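Local coordinates for BepE protein (Bartonella henselae str. Houston-1, PDB 4YK3), which is a Bartonella effector translocated by the VirB type IV secretion system, its BID domain, the part described here, probably carrying the signal for secretion, at residues L55-M59 with L72-V76. Numbering follows the deposited sequence.
Sequences LKEKM and LSRQV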
ATOM      1  N   LEU A  55      -6.574   0.710  -4.037  1.00 36.39           N
ATOM      2  CA  LEU A  55      -6.119   1.144  -2.723  1.00 32.46           C
ATOM      3  C   LEU A  55      -5.499   2.546  -2.721  1.00 38.72           C
ATOM      4  O   LEU A  55      -4.916   2.978  -1.713  1.00 40.95           O
ATOM      5  CB  LEU A  55      -5.108   0.131  -2.174  1.00 33.06           C
ATOM      6  CG  LEU A  55      -5.718  -1.182  -1.695  1.00 33.58           C
ATOM      7  CD1 LEU A  55      -4.639  -2.102  -1.152  1.00 27.67           C
ATOM      8  CD2 LEU A  55      -6.767  -0.902  -0.631  1.00 30.10           C
ATOM      9  N   LYS A  56      -5.605   3.261  -3.832  1.00 48.33           N
ATOM     10  CA  LYS A  56      -4.913   4.548  -3.922  1.00 56.44           C
ATOM     11  C   LYS A  56      -5.368   5.550  -2.861  1.00 55.53           C
ATOM     12  O   LYS A  56      -4.536   6.169  -2.168  1.00 53.09           O
ATOM     13  CB  LYS A  56      -5.088   5.151  -5.307  1.00 62.44           C
ATOM     14  CG  LYS A  56      -4.156   4.540  -6.339  1.00 63.47           C
ATOM     15  CD  LYS A  56      -4.141   5.408  -7.570  1.00 66.01           C
ATOM     16  CE  LYS A  56      -3.842   6.827  -7.189  1.00 61.98           C
ATOM     17  NZ  LYS A  56      -3.607   7.682  -8.392  1.00 77.06           N
ATOM     18  N   GLU A  57      -6.678   5.690  -2.731  1.00 51.63           N
ATOM     19  CA  GLU A  57      -7.270   6.602  -1.761  1.00 54.99           C
ATOM     20  C   GLU A  57      -6.850   6.264  -0.324  1.00 59.31           C
ATOM     21  O   GLU A  57      -6.435   7.142   0.441  1.00 56.91           O
ATOM     22  CB  GLU A  57      -8.790   6.572  -1.891  1.00 66.44           C
ATOM     23  CG  GLU A  57      -9.533   7.587  -1.047  1.00 69.52           C
ATOM     24  CD  GLU A  57     -10.975   7.748  -1.498  1.00 77.36           C
ATOM     25  OE1 GLU A  57     -11.733   6.753  -1.462  1.00 77.45           O
ATOM     26  OE2 GLU A  57     -11.339   8.868  -1.914  1.00 85.55           O
ATOM     27  N   LYS A  58      -6.938   4.989   0.036  1.00 51.83           N
ATOM     28  CA  LYS A  58      -6.604   4.569   1.385  1.00 52.74           C
ATOM     29  C   LYS A  58      -5.114   4.746   1.683  1.00 54.00           C
ATOM     30  O   LYS A  58      -4.743   5.007   2.817  1.00 49.39           O
ATOM     31  CB  LYS A  58      -7.022   3.117   1.622  1.00 51.80           C
ATOM     32  CG  LYS A  58      -8.537   2.928   1.747  1.00 66.50           C
ATOM     33  CD  LYS A  58      -8.900   1.799   2.701  1.00 70.45           C
ATOM     34  CE  LYS A  58     -10.412   1.673   2.857  1.00 83.20           C
ATOM     35  NZ  LYS A  58     -10.801   0.716   3.935  1.00 86.65           N
ATOM     36  N   MET A  59      -4.262   4.595   0.675  1.00 46.73           N
ATOM     37  CA  MET A  59      -2.841   4.807   0.887  1.00 49.17           C
ATOM     38  C   MET A  59      -2.564   6.287   1.142  1.00 51.85           C
ATOM     39  O   MET A  59      -1.694   6.622   1.943  1.00 50.42           O
ATOM     40  CB  MET A  59      -2.021   4.294  -0.299  1.00 44.48           C
ATOM     41  CG  MET A  59      -1.797   2.785  -0.269  1.00 41.47           C
ATOM     42  SD  MET A  59      -0.577   2.284  -1.481  1.00 42.39           S
ATOM     43  CE  MET A  59      -1.439   2.629  -3.038  1.00 40.02           C
ATOM     44  N   LEU A  72      -5.186  -0.953   7.602  1.00 43.61           N
ATOM     45  CA  LEU A  72      -5.275  -1.168   6.166  1.00 37.69           C
ATOM     46  C   LEU A  72      -4.569  -2.479   5.787  1.00 34.09           C
ATOM     47  O   LEU A  72      -5.081  -3.282   5.014  1.00 35.27           O
ATOM     48  CB  LEU A  72      -4.663   0.010   5.411  1.00 35.06           C
ATOM     49  CG  LEU A  72      -4.503  -0.223   3.916  1.00 38.56           C
ATOM     50  CD1 LEU A  72      -5.884  -0.495   3.285  1.00 35.44           C
ATOM     51  CD2 LEU A  72      -3.811   0.973   3.275  1.00 40.09           C
ATOM     52  N   SER A  73      -3.407  -2.704   6.377  1.00 35.29           N
ATOM     53  CA  SER A  73      -2.665  -3.920   6.103  1.00 41.01           C
ATOM     54  C   SER A  73      -3.448  -5.182   6.483  1.00 41.30           C
ATOM     55  O   SER A  73      -3.511  -6.130   5.703  1.00 42.58           O
ATOM     56  CB  SER A  73      -1.335  -3.894   6.842  1.00 48.73           C
ATOM     57  OG  SER A  73      -0.325  -4.413   6.008  1.00 55.49           O
ATOM     58  N   ARG A  74      -4.034  -5.197   7.676  1.00 38.43           N
ATOM     59  CA  ARG A  74      -4.744  -6.378   8.127  1.00 42.18           C
ATOM     60  C   ARG A  74      -5.995  -6.594   7.274  1.00 42.48           C
ATOM     61  O   ARG A  74      -6.286  -7.722   6.880  1.00 46.11           O
ATOM     62  CB  ARG A  74      -5.105  -6.272   9.609  1.00 44.75           C
ATOM     63  N   GLN A  75      -6.708  -5.518   6.955  1.00 37.25           N
ATOM     64  CA  GLN A  75      -7.949  -5.656   6.200  1.00 33.53           C
ATOM     65  C   GLN A  75      -7.677  -6.350   4.861  1.00 36.30           C
ATOM     66  O   GLN A  75      -8.389  -7.280   4.470  1.00 35.49           O
ATOM     67  CB  GLN A  75      -8.621  -4.300   5.960  1.00 32.76           C
ATOM     68  CG  GLN A  75      -9.868  -4.420   5.061  1.00 40.56           C
ATOM     69  CD  GLN A  75     -10.505  -3.085   4.688  1.00 46.42           C
ATOM     70  OE1 GLN A  75     -10.003  -2.016   5.046  1.00 48.74           O
ATOM     71  NE2 GLN A  75     -11.623  -3.147   3.954  1.00 42.30           N
ATOM     72  N   VAL A  76      -6.627  -5.924   4.168  1.00 31.09           N
ATOM     73  CA  VAL A  76      -6.361  -6.513   2.870  1.00 31.03           C
ATOM     74  C   VAL A  76      -5.874  -7.944   3.037  1.00 35.47           C
ATOM     75  O   VAL A  76      -6.260  -8.814   2.271  1.00 34.01           O
ATOM     76  CB  VAL A  76      -5.369  -5.669   2.076  1.00 32.62           C
ATOM     77  CG1 VAL A  76      -4.842  -6.426   0.855  1.00 31.98           C
ATOM     78  CG2 VAL A  76      -6.045  -4.388   1.642  1.00 28.42           C
TER
HETATM   79  O   HOH W   1     -12.819  -0.613   2.611  1.00 48.55           O
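Consecutive helices joined by a short connection commonly pair antiparallel, and here the first turn of helix 56-64 meets helix 69-78 running in roughly the opposite direction. Lys58 and Leu72 bring the backbones closest, 7.6 Å from CA to CA, while Leu55 sits at the N-cap, its O accepting a 3.0 Å hydrogen bond from Met59 N. Leu72 fills the middle: its CD1 lies 4.0 Å from Leu55 CD2 and 3.8 Å from Lys58 CD. One turn on, Val76 CG2 reaches Leu55 CD1 at 3.9 Å. Beyond these apolar groups, Lys58 NZ donates to Gln75 OE1 at 3.1 Å, and one water accepts from both Lys58 NZ (2.8 Å) and Gln75 NE2 (3.1 Å); Gln75 NE2 is also hydrogen-bonded to Ser82 OG. Leu55 and Met59 touch helix 32-49, whereas Leu72 and Val76 pack on helix 97-129, so the contact belongs to the interior of the BID four-helix bundle. Its chemistry grades from buried aliphatic groups to a hydrated polar margin, Lys58 spanning both, with CD against Leu72 and its ammonium at the margin.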